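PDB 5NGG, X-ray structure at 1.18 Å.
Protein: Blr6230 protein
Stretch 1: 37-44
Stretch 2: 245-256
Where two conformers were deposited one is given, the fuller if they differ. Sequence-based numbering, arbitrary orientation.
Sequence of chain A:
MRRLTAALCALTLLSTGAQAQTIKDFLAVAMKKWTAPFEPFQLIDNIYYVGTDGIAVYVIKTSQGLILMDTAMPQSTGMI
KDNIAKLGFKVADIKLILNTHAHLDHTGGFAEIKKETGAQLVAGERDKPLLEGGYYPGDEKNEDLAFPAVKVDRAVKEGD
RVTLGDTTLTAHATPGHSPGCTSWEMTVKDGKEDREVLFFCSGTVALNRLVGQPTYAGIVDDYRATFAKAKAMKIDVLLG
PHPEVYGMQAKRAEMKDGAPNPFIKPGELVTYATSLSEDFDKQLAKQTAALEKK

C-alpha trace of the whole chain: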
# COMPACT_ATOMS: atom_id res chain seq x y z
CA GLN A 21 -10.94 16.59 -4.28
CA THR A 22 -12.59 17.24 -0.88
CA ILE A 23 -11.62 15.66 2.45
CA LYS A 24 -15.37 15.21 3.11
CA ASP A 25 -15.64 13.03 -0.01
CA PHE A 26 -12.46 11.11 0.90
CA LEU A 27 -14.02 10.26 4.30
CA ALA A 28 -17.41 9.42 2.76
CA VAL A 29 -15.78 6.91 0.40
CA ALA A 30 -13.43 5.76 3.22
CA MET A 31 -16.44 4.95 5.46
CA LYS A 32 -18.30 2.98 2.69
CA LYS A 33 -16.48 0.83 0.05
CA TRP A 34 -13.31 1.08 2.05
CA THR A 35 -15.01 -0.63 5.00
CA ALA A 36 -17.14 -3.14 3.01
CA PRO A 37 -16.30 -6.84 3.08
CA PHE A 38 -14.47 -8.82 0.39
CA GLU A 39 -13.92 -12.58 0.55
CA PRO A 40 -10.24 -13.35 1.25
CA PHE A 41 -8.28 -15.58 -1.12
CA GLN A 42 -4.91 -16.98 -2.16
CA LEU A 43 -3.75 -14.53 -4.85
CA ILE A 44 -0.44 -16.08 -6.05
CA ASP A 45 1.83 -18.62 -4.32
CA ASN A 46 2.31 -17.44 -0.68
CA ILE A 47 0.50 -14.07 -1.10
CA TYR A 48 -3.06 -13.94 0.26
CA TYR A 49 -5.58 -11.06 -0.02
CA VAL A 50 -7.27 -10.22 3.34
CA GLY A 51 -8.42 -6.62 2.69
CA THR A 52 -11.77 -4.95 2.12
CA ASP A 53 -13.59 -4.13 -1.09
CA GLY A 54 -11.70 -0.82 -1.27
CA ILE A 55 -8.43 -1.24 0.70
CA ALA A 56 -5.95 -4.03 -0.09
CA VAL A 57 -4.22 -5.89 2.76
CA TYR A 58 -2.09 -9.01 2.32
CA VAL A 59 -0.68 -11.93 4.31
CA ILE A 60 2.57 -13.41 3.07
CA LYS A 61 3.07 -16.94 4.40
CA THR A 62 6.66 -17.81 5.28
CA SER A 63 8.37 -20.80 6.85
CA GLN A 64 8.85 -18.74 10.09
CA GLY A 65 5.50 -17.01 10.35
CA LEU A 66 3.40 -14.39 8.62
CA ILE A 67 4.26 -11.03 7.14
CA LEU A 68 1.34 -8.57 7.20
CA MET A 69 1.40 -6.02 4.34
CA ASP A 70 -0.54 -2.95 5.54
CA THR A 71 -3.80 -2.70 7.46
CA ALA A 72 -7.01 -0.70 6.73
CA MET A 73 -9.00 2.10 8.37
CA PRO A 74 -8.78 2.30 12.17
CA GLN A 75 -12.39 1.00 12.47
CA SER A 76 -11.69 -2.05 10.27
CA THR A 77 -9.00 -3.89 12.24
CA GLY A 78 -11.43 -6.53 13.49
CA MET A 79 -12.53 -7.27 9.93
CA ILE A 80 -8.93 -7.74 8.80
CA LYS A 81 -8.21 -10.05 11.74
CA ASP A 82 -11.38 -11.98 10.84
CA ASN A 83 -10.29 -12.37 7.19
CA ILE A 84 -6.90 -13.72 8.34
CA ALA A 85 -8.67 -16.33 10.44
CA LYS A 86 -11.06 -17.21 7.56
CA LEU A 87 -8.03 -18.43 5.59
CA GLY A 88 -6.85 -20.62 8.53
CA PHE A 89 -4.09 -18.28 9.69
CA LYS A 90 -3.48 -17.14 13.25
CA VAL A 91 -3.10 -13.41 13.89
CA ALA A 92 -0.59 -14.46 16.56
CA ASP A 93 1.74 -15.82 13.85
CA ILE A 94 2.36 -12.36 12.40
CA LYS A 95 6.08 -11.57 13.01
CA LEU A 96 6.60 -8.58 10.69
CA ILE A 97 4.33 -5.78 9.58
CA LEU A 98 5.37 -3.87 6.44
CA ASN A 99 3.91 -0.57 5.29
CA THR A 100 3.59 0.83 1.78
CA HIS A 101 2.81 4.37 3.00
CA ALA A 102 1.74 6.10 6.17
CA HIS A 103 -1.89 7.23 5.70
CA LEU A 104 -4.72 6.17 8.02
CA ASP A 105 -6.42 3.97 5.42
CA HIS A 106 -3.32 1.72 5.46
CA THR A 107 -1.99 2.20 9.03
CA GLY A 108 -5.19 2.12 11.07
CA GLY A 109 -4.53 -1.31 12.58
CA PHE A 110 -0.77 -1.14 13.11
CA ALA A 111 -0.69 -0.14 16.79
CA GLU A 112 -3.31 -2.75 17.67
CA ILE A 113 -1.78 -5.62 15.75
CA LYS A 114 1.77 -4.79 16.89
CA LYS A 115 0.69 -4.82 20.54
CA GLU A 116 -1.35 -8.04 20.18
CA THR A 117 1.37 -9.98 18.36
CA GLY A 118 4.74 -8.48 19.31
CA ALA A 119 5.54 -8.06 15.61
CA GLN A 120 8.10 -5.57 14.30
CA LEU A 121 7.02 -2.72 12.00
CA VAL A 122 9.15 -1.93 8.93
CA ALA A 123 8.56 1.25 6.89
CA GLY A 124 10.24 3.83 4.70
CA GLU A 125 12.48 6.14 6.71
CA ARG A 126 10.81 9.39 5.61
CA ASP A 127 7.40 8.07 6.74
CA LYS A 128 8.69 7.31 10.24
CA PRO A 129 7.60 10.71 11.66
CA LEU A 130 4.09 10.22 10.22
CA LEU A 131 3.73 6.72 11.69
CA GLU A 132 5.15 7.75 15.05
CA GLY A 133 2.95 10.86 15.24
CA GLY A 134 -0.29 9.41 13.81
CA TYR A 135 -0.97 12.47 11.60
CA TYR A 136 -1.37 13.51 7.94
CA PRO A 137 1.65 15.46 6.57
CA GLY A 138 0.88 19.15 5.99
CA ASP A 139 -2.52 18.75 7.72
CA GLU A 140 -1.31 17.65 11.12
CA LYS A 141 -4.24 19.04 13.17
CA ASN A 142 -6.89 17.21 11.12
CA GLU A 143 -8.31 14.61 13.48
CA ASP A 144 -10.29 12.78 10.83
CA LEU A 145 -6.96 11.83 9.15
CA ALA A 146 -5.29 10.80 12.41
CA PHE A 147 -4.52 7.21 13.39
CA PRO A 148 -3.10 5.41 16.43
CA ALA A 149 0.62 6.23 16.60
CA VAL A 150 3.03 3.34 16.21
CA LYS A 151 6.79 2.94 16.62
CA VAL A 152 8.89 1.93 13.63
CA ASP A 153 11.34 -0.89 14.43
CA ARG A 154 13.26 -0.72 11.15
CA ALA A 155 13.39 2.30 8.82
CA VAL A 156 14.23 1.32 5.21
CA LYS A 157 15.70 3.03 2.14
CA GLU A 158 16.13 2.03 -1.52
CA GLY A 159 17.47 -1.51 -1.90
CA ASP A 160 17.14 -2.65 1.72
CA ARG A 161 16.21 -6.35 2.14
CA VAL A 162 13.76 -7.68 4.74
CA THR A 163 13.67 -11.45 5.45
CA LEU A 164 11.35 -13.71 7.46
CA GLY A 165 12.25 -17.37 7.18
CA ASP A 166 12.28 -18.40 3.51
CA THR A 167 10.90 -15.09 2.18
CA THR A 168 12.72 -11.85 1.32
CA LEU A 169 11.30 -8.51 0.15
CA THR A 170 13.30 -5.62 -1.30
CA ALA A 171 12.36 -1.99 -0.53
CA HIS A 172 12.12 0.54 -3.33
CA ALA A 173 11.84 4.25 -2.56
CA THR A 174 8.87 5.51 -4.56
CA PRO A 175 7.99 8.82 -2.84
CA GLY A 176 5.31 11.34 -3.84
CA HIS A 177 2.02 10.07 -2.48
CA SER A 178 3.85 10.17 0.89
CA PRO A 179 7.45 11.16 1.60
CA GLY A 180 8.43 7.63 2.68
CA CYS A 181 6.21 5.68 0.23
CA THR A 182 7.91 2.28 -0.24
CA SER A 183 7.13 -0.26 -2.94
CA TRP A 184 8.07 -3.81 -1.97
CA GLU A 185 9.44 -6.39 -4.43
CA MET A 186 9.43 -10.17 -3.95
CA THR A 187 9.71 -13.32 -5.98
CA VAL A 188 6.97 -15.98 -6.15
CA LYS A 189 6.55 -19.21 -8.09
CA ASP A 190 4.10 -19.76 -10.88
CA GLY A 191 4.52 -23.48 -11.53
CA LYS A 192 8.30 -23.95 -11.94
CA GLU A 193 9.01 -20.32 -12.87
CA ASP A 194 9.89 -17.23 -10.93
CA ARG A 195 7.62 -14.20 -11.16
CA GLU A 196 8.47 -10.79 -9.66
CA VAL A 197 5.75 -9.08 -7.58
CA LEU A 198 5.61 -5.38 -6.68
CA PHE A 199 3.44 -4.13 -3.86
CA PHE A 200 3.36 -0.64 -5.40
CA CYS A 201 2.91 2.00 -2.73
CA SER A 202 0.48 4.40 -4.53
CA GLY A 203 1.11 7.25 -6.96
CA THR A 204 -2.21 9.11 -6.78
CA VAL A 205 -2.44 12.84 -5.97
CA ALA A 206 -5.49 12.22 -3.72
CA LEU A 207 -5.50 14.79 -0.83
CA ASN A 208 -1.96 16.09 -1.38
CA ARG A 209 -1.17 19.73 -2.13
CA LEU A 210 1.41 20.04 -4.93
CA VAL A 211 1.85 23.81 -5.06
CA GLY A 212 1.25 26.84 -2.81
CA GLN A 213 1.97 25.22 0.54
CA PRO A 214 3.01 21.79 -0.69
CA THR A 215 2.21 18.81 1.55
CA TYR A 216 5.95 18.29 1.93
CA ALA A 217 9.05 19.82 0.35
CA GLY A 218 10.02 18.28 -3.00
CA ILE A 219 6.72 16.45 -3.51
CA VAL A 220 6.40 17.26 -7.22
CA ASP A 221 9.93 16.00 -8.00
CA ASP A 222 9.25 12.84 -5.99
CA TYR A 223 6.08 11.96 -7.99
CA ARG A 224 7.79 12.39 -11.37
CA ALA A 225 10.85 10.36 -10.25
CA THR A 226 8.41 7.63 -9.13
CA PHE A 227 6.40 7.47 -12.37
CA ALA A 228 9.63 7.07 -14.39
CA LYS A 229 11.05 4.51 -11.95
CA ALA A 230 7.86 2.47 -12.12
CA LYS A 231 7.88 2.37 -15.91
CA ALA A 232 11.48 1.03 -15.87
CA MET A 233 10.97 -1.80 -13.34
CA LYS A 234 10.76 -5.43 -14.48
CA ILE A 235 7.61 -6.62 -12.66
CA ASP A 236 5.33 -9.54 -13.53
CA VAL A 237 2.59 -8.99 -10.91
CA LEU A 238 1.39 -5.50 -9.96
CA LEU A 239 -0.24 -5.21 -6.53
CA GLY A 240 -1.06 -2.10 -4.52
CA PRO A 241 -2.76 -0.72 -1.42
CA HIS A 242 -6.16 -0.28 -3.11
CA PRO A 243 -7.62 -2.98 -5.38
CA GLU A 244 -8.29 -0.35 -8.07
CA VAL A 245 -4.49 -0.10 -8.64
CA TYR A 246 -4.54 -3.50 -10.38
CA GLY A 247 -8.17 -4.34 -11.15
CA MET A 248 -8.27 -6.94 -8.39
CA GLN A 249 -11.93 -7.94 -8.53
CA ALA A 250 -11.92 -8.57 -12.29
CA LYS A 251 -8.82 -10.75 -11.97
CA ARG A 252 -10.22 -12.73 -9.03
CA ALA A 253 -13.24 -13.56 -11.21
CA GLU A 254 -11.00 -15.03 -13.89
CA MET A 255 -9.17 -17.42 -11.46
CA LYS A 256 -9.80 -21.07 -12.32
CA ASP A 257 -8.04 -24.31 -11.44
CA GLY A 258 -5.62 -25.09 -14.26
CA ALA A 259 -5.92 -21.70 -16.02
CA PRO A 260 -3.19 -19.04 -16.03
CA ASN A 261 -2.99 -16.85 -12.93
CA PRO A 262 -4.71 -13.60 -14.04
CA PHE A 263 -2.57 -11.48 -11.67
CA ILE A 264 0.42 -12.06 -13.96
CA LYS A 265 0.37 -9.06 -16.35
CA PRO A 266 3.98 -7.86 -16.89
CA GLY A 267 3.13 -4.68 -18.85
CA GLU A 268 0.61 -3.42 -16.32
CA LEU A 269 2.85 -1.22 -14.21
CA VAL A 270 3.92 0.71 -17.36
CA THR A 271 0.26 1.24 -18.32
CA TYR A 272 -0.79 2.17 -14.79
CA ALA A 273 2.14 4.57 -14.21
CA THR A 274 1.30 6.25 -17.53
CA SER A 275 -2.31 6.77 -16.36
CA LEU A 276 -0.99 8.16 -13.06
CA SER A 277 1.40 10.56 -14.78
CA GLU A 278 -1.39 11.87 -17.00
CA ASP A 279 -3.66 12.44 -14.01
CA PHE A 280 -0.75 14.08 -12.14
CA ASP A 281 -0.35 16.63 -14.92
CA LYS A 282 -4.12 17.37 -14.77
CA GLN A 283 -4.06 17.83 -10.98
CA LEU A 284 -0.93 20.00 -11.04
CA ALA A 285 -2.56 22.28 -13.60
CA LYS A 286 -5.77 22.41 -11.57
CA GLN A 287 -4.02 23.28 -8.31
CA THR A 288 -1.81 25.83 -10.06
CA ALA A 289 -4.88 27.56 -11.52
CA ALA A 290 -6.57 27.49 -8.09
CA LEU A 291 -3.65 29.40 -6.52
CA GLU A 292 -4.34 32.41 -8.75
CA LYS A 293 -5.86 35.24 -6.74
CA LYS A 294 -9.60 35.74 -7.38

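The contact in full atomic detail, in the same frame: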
# COMPACT_ATOMS: atom_id res chain seq x y z
N PRO A 37 -17.02 -5.57 3.15
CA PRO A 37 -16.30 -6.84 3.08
C PRO A 37 -15.94 -7.32 1.67
O PRO A 37 -16.65 -7.06 0.70
CB PRO A 37 -17.26 -7.82 3.73
CG PRO A 37 -18.59 -7.23 3.50
CD PRO A 37 -18.39 -5.77 3.65
N PHE A 38 -14.84 -8.07 1.59
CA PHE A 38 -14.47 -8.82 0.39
C PHE A 38 -13.96 -10.18 0.85
O PHE A 38 -13.26 -10.27 1.85
CB PHE A 38 -13.38 -8.09 -0.39
CG PHE A 38 -13.19 -8.61 -1.79
CD1 PHE A 38 -13.97 -8.12 -2.84
CD2 PHE A 38 -12.25 -9.60 -2.07
CE1 PHE A 38 -13.80 -8.60 -4.12
CE2 PHE A 38 -12.09 -10.07 -3.37
CZ PHE A 38 -12.87 -9.58 -4.39
N GLU A 39 -14.34 -11.24 0.15
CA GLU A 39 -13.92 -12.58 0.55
C GLU A 39 -12.40 -12.75 0.35
O GLU A 39 -11.90 -12.52 -0.76
CB GLU A 39 -14.67 -13.63 -0.28
CG GLU A 39 -14.69 -15.01 0.34
CD GLU A 39 -15.60 -15.09 1.55
OE1 GLU A 39 -16.43 -14.17 1.74
OE2 GLU A 39 -15.47 -16.07 2.32
N PRO A 40 -11.68 -13.18 1.41
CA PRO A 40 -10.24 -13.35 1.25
C PRO A 40 -9.89 -14.54 0.37
O PRO A 40 -10.68 -15.46 0.22
CB PRO A 40 -9.77 -13.55 2.69
CG PRO A 40 -10.93 -14.18 3.38
CD PRO A 40 -12.12 -13.47 2.78
N PHE A 41 -8.67 -14.54 -0.17
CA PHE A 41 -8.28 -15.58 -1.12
C PHE A 41 -6.78 -15.62 -1.30
O PHE A 41 -6.05 -14.66 -1.07
CB PHE A 41 -8.96 -15.39 -2.49
CG PHE A 41 -8.55 -14.14 -3.24
CD1 PHE A 41 -9.12 -12.90 -2.96
CD2 PHE A 41 -7.57 -14.21 -4.23
CE1 PHE A 41 -8.73 -11.76 -3.66
CE2 PHE A 41 -7.19 -13.07 -4.94
CZ PHE A 41 -7.77 -11.84 -4.64
N GLN A 42 -6.30 -16.78 -1.73
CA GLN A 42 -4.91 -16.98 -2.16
C GLN A 42 -4.75 -16.34 -3.54
O GLN A 42 -5.40 -16.76 -4.51
CB GLN A 42 -4.58 -18.48 -2.22
CG GLN A 42 -3.12 -18.74 -2.56
CD GLN A 42 -2.80 -20.22 -2.71
OE1 GLN A 42 -3.70 -21.06 -2.78
NE2 GLN A 42 -1.53 -20.54 -2.77
N LEU A 43 -3.91 -15.32 -3.64
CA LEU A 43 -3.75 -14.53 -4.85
C LEU A 43 -2.70 -15.15 -5.79
O LEU A 43 -2.99 -15.44 -6.96
CB LEU A 43 -3.47 -13.07 -4.44
CG LEU A 43 -3.48 -12.04 -5.54
CD1 LEU A 43 -3.79 -10.65 -4.96
CD2 LEU A 43 -2.14 -12.00 -6.29
N ILE A 44 -1.47 -15.34 -5.30
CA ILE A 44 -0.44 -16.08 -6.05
C ILE A 44 0.55 -16.64 -5.03
O ILE A 44 0.98 -15.95 -4.13
CB ILE A 44 0.27 -15.21 -7.11
CG1 ILE A 44 1.18 -16.08 -7.99
CG2 ILE A 44 1.03 -14.02 -6.49
CD1 ILE A 44 1.63 -15.39 -9.27
N VAL A 245 -5.84 -0.23 -8.06
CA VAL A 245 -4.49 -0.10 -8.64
C VAL A 245 -4.27 -1.16 -9.73
O VAL A 245 -3.56 -0.92 -10.70
CB VAL A 245 -3.39 -0.21 -7.55
CG1 VAL A 245 -1.99 -0.45 -8.11
CG2 VAL A 245 -3.40 1.00 -6.63
N TYR A 246 -4.84 -2.36 -9.54
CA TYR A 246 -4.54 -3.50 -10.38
C TYR A 246 -5.78 -4.27 -10.80
O TYR A 246 -5.66 -5.39 -11.26
CB TYR A 246 -3.48 -4.40 -9.73
CG TYR A 246 -3.86 -4.97 -8.39
CD1 TYR A 246 -3.78 -4.21 -7.23
CD2 TYR A 246 -4.29 -6.29 -8.27
CE1 TYR A 246 -4.12 -4.73 -6.00
CE2 TYR A 246 -4.61 -6.83 -7.02
CZ TYR A 246 -4.55 -6.04 -5.88
OH TYR A 246 -4.87 -6.60 -4.66
N GLY A 247 -6.96 -3.68 -10.70
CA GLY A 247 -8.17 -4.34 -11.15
C GLY A 247 -8.37 -5.69 -10.48
O GLY A 247 -8.65 -6.67 -11.14
N MET A 248 -8.26 -5.69 -9.15
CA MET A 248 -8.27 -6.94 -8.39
C MET A 248 -9.52 -7.79 -8.62
O MET A 248 -9.41 -8.99 -8.85
CB MET A 248 -8.13 -6.63 -6.90
CG MET A 248 -8.06 -7.86 -5.99
SD MET A 248 -9.65 -8.52 -5.47
CE MET A 248 -10.18 -7.23 -4.34
N GLN A 249 -10.70 -7.17 -8.55
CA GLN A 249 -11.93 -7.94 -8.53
C GLN A 249 -12.12 -8.67 -9.86
O GLN A 249 -12.57 -9.82 -9.93
CB GLN A 249 -13.11 -7.00 -8.18
CG GLN A 249 -13.06 -6.40 -6.77
CD GLN A 249 -12.33 -5.04 -6.61
OE1 GLN A 249 -11.34 -4.72 -7.36
NE2 GLN A 249 -12.76 -4.26 -5.60
N ALA A 250 -11.81 -7.98 -10.95
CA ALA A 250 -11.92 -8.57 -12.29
C ALA A 250 -10.98 -9.75 -12.47
O ALA A 250 -11.32 -10.75 -13.11
CB ALA A 250 -11.70 -7.52 -13.36
N LYS A 251 -9.78 -9.64 -11.92
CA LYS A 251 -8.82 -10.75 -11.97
C LYS A 251 -9.25 -11.93 -11.11
O LYS A 251 -9.17 -13.08 -11.54
CB LYS A 251 -7.44 -10.28 -11.56
CG LYS A 251 -6.74 -9.44 -12.62
CD LYS A 251 -5.58 -8.66 -12.04
CE LYS A 251 -4.70 -8.00 -13.08
NZ LYS A 251 -3.77 -7.06 -12.40
N ARG A 252 -9.75 -11.65 -9.91
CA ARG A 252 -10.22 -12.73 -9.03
C ARG A 252 -11.29 -13.58 -9.73
O ARG A 252 -11.29 -14.80 -9.63
CB ARG A 252 -10.71 -12.16 -7.67
CG ARG A 252 -11.35 -13.19 -6.74
CD ARG A 252 -10.43 -14.34 -6.41
NE ARG A 252 -11.04 -15.20 -5.41
CZ ARG A 252 -10.81 -16.50 -5.27
NH1 ARG A 252 -11.48 -17.16 -4.33
NH2 ARG A 252 -9.99 -17.15 -6.09
N ALA A 253 -12.18 -12.91 -10.44
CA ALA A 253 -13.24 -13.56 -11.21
C ALA A 253 -12.73 -14.51 -12.28
O ALA A 253 -13.37 -15.53 -12.59
CB ALA A 253 -14.11 -12.51 -11.84
N GLU A 254 -11.58 -14.19 -12.86
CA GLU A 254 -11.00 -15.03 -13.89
C GLU A 254 -10.14 -16.18 -13.35
O GLU A 254 -9.64 -16.97 -14.14
CB GLU A 254 -10.17 -14.16 -14.84
CG GLU A 254 -10.97 -13.09 -15.57
N MET A 255 -9.95 -16.30 -12.02
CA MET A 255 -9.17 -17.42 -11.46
C MET A 255 -9.91 -18.74 -11.62
O MET A 255 -11.08 -18.84 -11.29
CB MET A 255 -8.88 -17.22 -9.98
CG MET A 255 -8.00 -16.02 -9.72
SD MET A 255 -7.53 -15.86 -8.00
CE MET A 255 -6.07 -16.90 -7.92
N LYS A 256 -9.21 -19.75 -12.12
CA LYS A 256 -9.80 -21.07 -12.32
C LYS A 256 -8.68 -22.08 -12.21
O LYS A 256 -7.56 -21.84 -12.68
CB LYS A 256 -10.46 -21.17 -13.70

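This is a small contact held together by side-chain packing rather than hydrogen bonds: two phenylalanines from a segment that runs from loop into strand lie against two methionines, the aliphatic part of a glutamine and an arginine, carried by a short helix and the turn that follows it. No hydrogen bond crosses between the stretches, and about 397 Å² of surface, both sides summed, is buried.

M248, in the first turn of the helix, touches both phenylalanine rings. Its CE methyl sits over one face of F38, 3.6 Å from CE2 of F38 and only 16° off the ring normal when measured to the centroid, a good CH-pi geometry: methyl hydrogens next to a sulfur are slightly polarised and suit the electron-rich face of a ring. The same side chain meets F41 differently. M248 SD lies 3.8 Å from F41 CE1, near the plane of that ring and at its edge, where the ring hydrogens carry a partial positive charge that a sulfur lone pair can face. An unbranched, flexible methionine is well suited to serving two rings in such different ways. F38 also receives the aliphatic part of Q249, with CG of Q249 3.5 Å from F38 CE1; the NE2 amide nitrogen of Q249 is hydrogen-bonded elsewhere in the structure, so that nitrogen is satisfied while the CG methylene packs.

One helical turn on from M248, R252 covers a face of F41. Its CD is 3.6 Å from the centroid of the F41 ring and 12° off the normal. Arginine suits this position because its CD methylene packs over the ring, and the guanidinium beside it lays its flat face against the CG side of the ring, R252 NE at 3.5 Å from F41 CG. The R252 NH2 group makes a weak hydrogen bond to M255 SD at 3.4 Å, linking two side chains that both touch F41.

M255 follows the helix, and its backbone N is bonded to R252 O at 3.1 Å. Its sulfur approaches F41 obliquely, with SD 4.1 Å from F41 CD2. Its CE methyl continues to the strand backbone, lying 3.5 Å from Q42 O and equally 3.5 Å from L43 O. These are packing contacts, made possible by the length of methionine.

At the other end of the helix, L43 adds a looser apolar contact, its CD1 lying 4.4 Å from Y246 CE2. The CA-to-CB bond of L43 points sideways, but the end of the side chain comes nearer, allowing a branched leucine to reach the tyrosine ring.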